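Local coordinates for cupin 2, conserved barrel (Desulfitobacterium hafniense, PDB 2OZJ), which is of unknown function but belongs to the cupin superfamily, whose small beta-barrel domains often house a metal or ligand site, at the interface of chains A and B. Numbering follows the deposited sequence. Chains: chain A/B, Cupin 2, conserved barrel.

The interface of chains A and B. Residues chain A 37-38, 109; chain B 37-38, 109.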
loop_
_atom_site.group_PDB
_atom_site.type_symbol
_atom_site.label_atom_id
_atom_site.label_comp_id
_atom_site.label_asym_id
_atom_site.label_seq_id
_atom_site.Cartn_x
_atom_site.Cartn_y
_atom_site.Cartn_z
ATOM N N ARG A 37 -0.890 2.460 16.136
ATOM C CA ARG A 37 0.256 3.108 15.513
ATOM C C ARG A 37 0.046 3.474 14.012
ATOM O O ARG A 37 0.753 4.336 13.471
ATOM C CB ARG A 37 1.472 2.181 15.609
ATOM N N VAL A 38 -0.851 2.760 13.338
ATOM C CA VAL A 38 -1.055 2.967 11.907
ATOM C C VAL A 38 -2.503 2.706 11.567
ATOM O O VAL A 38 -3.135 1.758 12.070
ATOM C CB VAL A 38 -0.081 2.146 10.999
ATOM C CG1 VAL A 38 -0.361 0.649 11.062
ATOM C CG2 VAL A 38 -0.147 2.632 9.546
ATOM N N LEU A 109 0.194 7.339 9.698
ATOM C CA LEU A 109 0.835 7.108 10.993
ATOM C C LEU A 109 0.111 7.885 12.094
ATOM O O LEU A 109 -0.199 9.068 11.943
ATOM C CB LEU A 109 2.266 7.542 10.939
ATOM C CG LEU A 109 3.098 6.843 9.866
ATOM C CD1 LEU A 109 4.535 7.299 9.962
ATOM C CD2 LEU A 109 3.002 5.312 9.903
ATOM N N ARG B 37 6.846 0.745 14.825
ATOM C CA ARG B 37 5.577 0.030 14.808
ATOM C C ARG B 37 5.235 -0.633 13.439
ATOM O O ARG B 37 4.412 -1.557 13.377
ATOM C CB ARG B 37 4.447 1.003 15.159
ATOM N N VAL B 38 5.794 -0.101 12.356
ATOM C CA VAL B 38 5.466 -0.594 11.021
ATOM C C VAL B 38 6.677 -0.460 10.129
ATOM O O VAL B 38 7.413 0.543 10.167
ATOM C CB VAL B 38 4.196 0.068 10.392
ATOM C CG1 VAL B 38 4.422 1.536 10.050
ATOM C CG2 VAL B 38 3.742 -0.698 9.142
ATOM N N LEU B 109 3.660 -5.266 10.336
ATOM C CA LEU B 109 3.531 -4.759 11.703
ATOM C C LEU B 109 4.637 -5.330 12.591
ATOM O O LEU B 109 4.916 -6.531 12.574
ATOM C CB LEU B 109 2.198 -5.140 12.265
ATOM C CG LEU B 109 1.004 -4.637 11.457
ATOM C CD1 LEU B 109 -0.279 -5.009 12.162
ATOM C CD2 LEU B 109 1.049 -3.133 11.153
#
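The methyl CG1 of A:Val38 lies 4.0 Å from CD2 of B:Leu109, an ordinary van der Waals contact repeated between B:Val38 and A:Leu109. The two side chains meet at a slant, one methyl branch of each doing the touching. In both valines CG1 sits between the backbone N and the carbonyl carbon (chi1 69°), a rotamer that directs this branch at the partner and leaves CG2 to pack within its own chain. CD2 of B:Leu109 also lies 4.1 Å from CG2 of B:Val38, so this methyl touches valines of both chains. A:Val38 and B:Val38 face each other across the local two-fold but do not pack closely on each other; CG1 of B:Val38 stays 4.6 Å from CB of A:Val38. The leucines enter from opposite flanks of the valine pair.

Further along the axis, A:Arg37 meets its own symmetry mate. The CB atoms of A:Arg37 and B:Arg37 approach to 3.2 Å, unusually short for two aliphatic carbons and to be read with caution, because both side chains are incomplete. Neither arginine is modelled beyond CB, so the structure alone does not show where the guanidinium groups go. The patch buries 131 Å², nearly all of it from A:Arg37, A:Val38 and their chain B twins, with the leucines contributing little hidden surface.

In each chain the loop runs through A:Arg37 (B:Arg37) into strand 38-46, which A:Val38 (B:Val38) starts, while A:Leu109 (B:Leu109) closes strand 102-109. The contact thus joins strand ends of two cupin barrels near the two-fold axis, as part of a larger symmetric interface that may represent a biological dimer.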